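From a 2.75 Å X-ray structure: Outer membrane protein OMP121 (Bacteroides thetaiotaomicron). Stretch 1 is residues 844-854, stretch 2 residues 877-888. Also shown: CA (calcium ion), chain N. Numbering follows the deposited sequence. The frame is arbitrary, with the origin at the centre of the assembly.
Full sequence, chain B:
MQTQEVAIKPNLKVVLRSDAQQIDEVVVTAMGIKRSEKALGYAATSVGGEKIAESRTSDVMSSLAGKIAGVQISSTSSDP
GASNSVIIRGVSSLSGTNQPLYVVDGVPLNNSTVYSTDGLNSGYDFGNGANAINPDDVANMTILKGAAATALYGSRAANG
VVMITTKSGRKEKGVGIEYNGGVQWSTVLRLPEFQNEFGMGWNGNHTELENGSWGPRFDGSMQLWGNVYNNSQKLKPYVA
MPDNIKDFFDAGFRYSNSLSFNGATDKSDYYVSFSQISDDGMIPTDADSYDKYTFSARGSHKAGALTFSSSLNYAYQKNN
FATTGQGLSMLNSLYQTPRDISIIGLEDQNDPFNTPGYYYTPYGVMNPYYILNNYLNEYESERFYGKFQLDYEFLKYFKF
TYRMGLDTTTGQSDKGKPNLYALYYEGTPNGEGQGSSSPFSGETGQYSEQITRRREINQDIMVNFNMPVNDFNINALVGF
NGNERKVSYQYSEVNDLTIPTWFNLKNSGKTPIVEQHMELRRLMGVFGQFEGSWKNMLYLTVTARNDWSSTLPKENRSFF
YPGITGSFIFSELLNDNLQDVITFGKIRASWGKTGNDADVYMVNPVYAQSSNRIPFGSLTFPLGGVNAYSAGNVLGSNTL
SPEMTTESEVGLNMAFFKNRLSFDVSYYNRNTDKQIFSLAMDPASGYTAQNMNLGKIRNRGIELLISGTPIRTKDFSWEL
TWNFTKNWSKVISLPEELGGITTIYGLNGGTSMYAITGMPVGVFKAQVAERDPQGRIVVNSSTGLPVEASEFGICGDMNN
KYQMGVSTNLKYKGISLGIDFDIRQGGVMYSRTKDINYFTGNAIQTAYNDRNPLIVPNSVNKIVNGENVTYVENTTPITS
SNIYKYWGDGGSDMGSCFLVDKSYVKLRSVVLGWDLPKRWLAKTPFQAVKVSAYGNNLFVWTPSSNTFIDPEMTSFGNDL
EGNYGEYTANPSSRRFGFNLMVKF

Stretch 1 844-854: IQTAYNDRNPL
Stretch 2, residues 877-888: PITSSNIYKYWG

Stretch 1 opens with a 3-10 segment, 844-846, with Ala 847 N bonded to Ile 844 O (3.0 Å), then folds through two overlapping turns: type I from Ala 847 to Asp 850, closed by Asp 850 N to Ala 847 O (3.2 Å), and type I' from Asn 849 to Asn 852, closed by Asn 852 N to Asn 849 O (3.2 Å) and weakly by Asn 849 ND2 to Asn 852 O (3.5 Å). Positive phi at Asp 850 (54/22) and Arg 851 (59/27) defines the second turn. Stretch 2 enters extended, then runs into a helix that carries Ile 883 and Trp 887.

The two stretches meet antiparallel at a single bridge, CA atoms of Leu 854 (-145/146) and Ile 878 5.3 Å apart. Both backbone polar groups of Leu 854 are satisfied there: its N donates to Ile 878 O (3.2 Å, 155°), and its O accepts from Ile 878 N (2.7 Å, 165°). Pro 853, with no amide hydrogen to satisfy, places CA 3.3 Å from the same Ile 878 O, a CA-H...O contact. Its CD lies 3.4 Å from Ser 880 OG, which is hydrogen-bonded elsewhere in the structure.

Beyond the bridge, the helix presents Ile 883 (m, t) and Trp 887 (m, chi2 111°), one turn apart, linked by Trp 887 N to Ile 883 O (3.3 Å) and both pointing toward stretch 1. Ile 883 CD1 packs 3.8 Å from CD2 of Leu 854 (chi1 p, chi2 105°), an apolar pairing that needs no polar partner. The flat indole covers Thr 846, whose CA lies 3.9 Å from the centroid of its five-membered ring, 5° off the normal, while Tyr 848 (t, chi2 78°) brings CB to 3.2 Å from Trp 887 CZ2.

Thr 846 O lies 3.6 Å from Trp 887 NE1 without a hydrogen bond; it accepts instead from NE of Arg 851 (m, t, t; 3.1 Å, 166°), whose NH2 donates to Thr 846 OG1 (2.7 Å). The guanidinium thus braces the turns to the 3-10 segment. Asp 850, its CA-to-CB bond pointing away from stretch 2, binds calcium through OD1 (2.0 Å) and OD2 (2.8 Å), OD2 being also hydrogen-bonded elsewhere in the structure.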

# COMPACT_ATOMS: atom_id res chain seq x y z
N ILE B 844 23.51 -35.39 13.77
CA ILE B 844 24.14 -36.56 14.37
C ILE B 844 25.29 -36.14 15.26
O ILE B 844 25.56 -36.77 16.29
CB ILE B 844 24.58 -37.54 13.26
CG1 ILE B 844 25.12 -38.83 13.86
CG2 ILE B 844 25.59 -36.91 12.33
CD1 ILE B 844 24.09 -39.61 14.60
N GLN B 845 25.97 -35.05 14.90
CA GLN B 845 27.02 -34.53 15.76
C GLN B 845 26.55 -34.30 17.19
O GLN B 845 27.33 -34.51 18.12
CB GLN B 845 27.57 -33.23 15.19
CG GLN B 845 28.50 -33.41 14.03
CD GLN B 845 27.78 -33.56 12.74
OE1 GLN B 845 26.60 -33.84 12.73
NE2 GLN B 845 28.48 -33.37 11.65
N THR B 846 25.30 -33.88 17.39
CA THR B 846 24.90 -33.54 18.74
C THR B 846 24.73 -34.77 19.62
O THR B 846 24.51 -34.62 20.82
CB THR B 846 23.61 -32.72 18.75
OG1 THR B 846 22.50 -33.54 18.41
CG2 THR B 846 23.71 -31.56 17.78
N ALA B 847 24.82 -35.96 19.05
CA ALA B 847 24.78 -37.17 19.85
C ALA B 847 26.15 -37.53 20.42
O ALA B 847 26.36 -38.66 20.82
CB ALA B 847 24.23 -38.32 19.01
N TYR B 848 27.03 -36.54 20.55
CA TYR B 848 28.47 -36.75 20.65
C TYR B 848 28.88 -37.68 21.79
O TYR B 848 29.60 -38.65 21.58
CB TYR B 848 29.17 -35.41 20.78
CG TYR B 848 30.54 -35.45 21.39
CD1 TYR B 848 31.63 -35.85 20.64
CD2 TYR B 848 30.76 -35.02 22.68
CE1 TYR B 848 32.87 -35.87 21.18
CE2 TYR B 848 32.00 -35.03 23.22
CZ TYR B 848 33.05 -35.45 22.46
OH TYR B 848 34.32 -35.48 23.00
N ASN B 849 28.50 -37.36 23.01
CA ASN B 849 29.02 -38.14 24.12
C ASN B 849 27.98 -39.08 24.67
O ASN B 849 27.96 -39.36 25.87
CB ASN B 849 29.55 -37.21 25.21
CG ASN B 849 30.47 -37.90 26.17
OD1 ASN B 849 31.61 -38.19 25.85
ND2 ASN B 849 29.99 -38.15 27.38
N ASP B 850 27.10 -39.58 23.81
CA ASP B 850 25.87 -40.22 24.26
C ASP B 850 25.12 -39.30 25.20
O ASP B 850 24.31 -39.72 26.03
CB ASP B 850 26.15 -41.58 24.90
CG ASP B 850 26.89 -42.51 23.96
OD1 ASP B 850 27.77 -42.03 23.22
OD2 ASP B 850 26.59 -43.71 24.04
N ARG B 851 25.43 -38.01 25.08
CA ARG B 851 24.75 -36.94 25.78
C ARG B 851 24.86 -37.10 27.30
O ARG B 851 24.01 -36.63 28.05
CB ARG B 851 23.31 -36.82 25.31
CG ARG B 851 23.24 -36.09 23.99
CD ARG B 851 21.84 -35.91 23.50
NE ARG B 851 21.84 -35.32 22.18
CZ ARG B 851 20.77 -35.23 21.40
NH1 ARG B 851 19.62 -35.70 21.83
NH2 ARG B 851 20.85 -34.68 20.20
N ASN B 852 25.90 -37.75 27.74
CA ASN B 852 26.18 -37.83 29.15
C ASN B 852 26.99 -36.62 29.59
O ASN B 852 27.67 -36.00 28.78
CB ASN B 852 26.95 -39.10 29.45
CG ASN B 852 26.15 -40.32 29.20
OD1 ASN B 852 24.98 -40.39 29.54
ND2 ASN B 852 26.77 -41.31 28.58
N PRO B 853 26.91 -36.25 30.86
CA PRO B 853 27.65 -35.09 31.35
C PRO B 853 29.11 -35.20 30.99
O PRO B 853 29.72 -36.25 31.12
CB PRO B 853 27.44 -35.14 32.86
CG PRO B 853 26.97 -36.50 33.14
CD PRO B 853 26.18 -36.90 31.96
N LEU B 854 29.68 -34.11 30.51
CA LEU B 854 31.00 -34.23 29.93
C LEU B 854 31.81 -32.98 30.21
O LEU B 854 31.27 -31.88 30.26
CB LEU B 854 30.92 -34.48 28.44
CG LEU B 854 30.48 -33.32 27.57
CD1 LEU B 854 31.65 -32.75 26.84
CD2 LEU B 854 29.45 -33.83 26.63
N PRO B 877 31.83 -30.23 34.76
CA PRO B 877 31.17 -30.85 33.61
C PRO B 877 30.07 -29.96 33.06
O PRO B 877 29.51 -29.11 33.75
CB PRO B 877 30.58 -32.13 34.20
CG PRO B 877 30.29 -31.77 35.60
CD PRO B 877 31.39 -30.84 36.03
N ILE B 878 29.80 -30.16 31.78
CA ILE B 878 28.57 -29.65 31.19
C ILE B 878 27.48 -30.65 31.54
O ILE B 878 27.56 -31.82 31.15
CB ILE B 878 28.71 -29.48 29.68
CG1 ILE B 878 29.79 -28.48 29.34
CG2 ILE B 878 27.42 -29.02 29.11
CD1 ILE B 878 30.04 -28.38 27.85
N THR B 879 26.49 -30.21 32.28
CA THR B 879 25.50 -31.16 32.76
C THR B 879 24.61 -31.62 31.62
O THR B 879 24.52 -30.99 30.57
CB THR B 879 24.65 -30.54 33.86
OG1 THR B 879 23.99 -29.37 33.37
CG2 THR B 879 25.52 -30.17 35.05
N SER B 880 23.96 -32.76 31.84
CA SER B 880 22.99 -33.26 30.88
C SER B 880 22.00 -32.19 30.51
O SER B 880 21.68 -32.00 29.33
CB SER B 880 22.25 -34.45 31.48
OG SER B 880 23.15 -35.27 32.17
N SER B 881 21.53 -31.45 31.51
CA SER B 881 20.50 -30.46 31.29
C SER B 881 21.01 -29.31 30.44
O SER B 881 20.20 -28.60 29.82
CB SER B 881 19.99 -29.94 32.63
OG SER B 881 18.83 -29.14 32.47
N ASN B 882 22.32 -29.10 30.37
CA ASN B 882 22.85 -27.99 29.60
C ASN B 882 23.52 -28.42 28.30
O ASN B 882 24.01 -27.56 27.57
CB ASN B 882 23.85 -27.18 30.42
CG ASN B 882 23.20 -26.33 31.49
OD1 ASN B 882 22.05 -25.92 31.38
ND2 ASN B 882 23.95 -26.05 32.54
N ILE B 883 23.55 -29.71 27.99
CA ILE B 883 24.22 -30.14 26.76
C ILE B 883 23.54 -29.54 25.55
O ILE B 883 24.20 -29.16 24.58
CB ILE B 883 24.27 -31.68 26.69
CG1 ILE B 883 25.44 -32.19 27.52
CG2 ILE B 883 24.42 -32.16 25.26
CD1 ILE B 883 25.74 -33.62 27.28
N TYR B 884 22.21 -29.41 25.60
CA TYR B 884 21.48 -28.77 24.51
C TYR B 884 22.08 -27.42 24.16
O TYR B 884 22.09 -27.03 22.99
CB TYR B 884 20.02 -28.57 24.89
CG TYR B 884 19.79 -27.31 25.70
CD1 TYR B 884 20.05 -27.29 27.06
CD2 TYR B 884 19.33 -26.15 25.09
CE1 TYR B 884 19.85 -26.17 27.80
CE2 TYR B 884 19.13 -25.01 25.82
CZ TYR B 884 19.40 -25.02 27.19
OH TYR B 884 19.21 -23.90 27.97
N LYS B 885 22.59 -26.69 25.16
CA LYS B 885 23.11 -25.36 24.89
C LYS B 885 24.55 -25.41 24.41
O LYS B 885 24.97 -24.54 23.64
CB LYS B 885 22.97 -24.50 26.14
CG LYS B 885 23.54 -23.12 26.02
CD LYS B 885 23.42 -22.35 27.31
CE LYS B 885 23.87 -20.91 27.13
NZ LYS B 885 23.22 -20.01 28.11
N TYR B 886 25.30 -26.44 24.81
CA TYR B 886 26.65 -26.62 24.28
C TYR B 886 26.62 -26.71 22.76
O TYR B 886 27.42 -26.07 22.07
CB TYR B 886 27.27 -27.88 24.86
CG TYR B 886 28.66 -28.17 24.35
CD1 TYR B 886 29.65 -27.22 24.43
CD2 TYR B 886 28.97 -29.39 23.79
CE1 TYR B 886 30.91 -27.47 23.97
CE2 TYR B 886 30.24 -29.65 23.33
CZ TYR B 886 31.20 -28.68 23.42
OH TYR B 886 32.48 -28.91 22.97
N TRP B 887 25.69 -27.47 22.23
CA TRP B 887 25.62 -27.67 20.79
C TRP B 887 24.94 -26.51 20.09
O TRP B 887 25.34 -26.16 18.98
CB TRP B 887 24.92 -28.99 20.50
CG TRP B 887 25.77 -30.13 20.91
CD1 TRP B 887 25.55 -30.99 21.93
CD2 TRP B 887 27.01 -30.49 20.33
NE1 TRP B 887 26.57 -31.89 22.01
CE2 TRP B 887 27.48 -31.60 21.03
CE3 TRP B 887 27.76 -30.00 19.27
CZ2 TRP B 887 28.67 -32.21 20.72
CZ3 TRP B 887 28.94 -30.61 18.95
CH2 TRP B 887 29.38 -31.70 19.67
N GLY B 888 23.94 -25.90 20.71
CA GLY B 888 23.30 -24.76 20.09
C GLY B 888 24.29 -23.65 19.83
O GLY B 888 24.24 -23.00 18.78
CA CA N . 27.21 -42.89 21.48
O HOH W 1 27.61 -42.99 19.24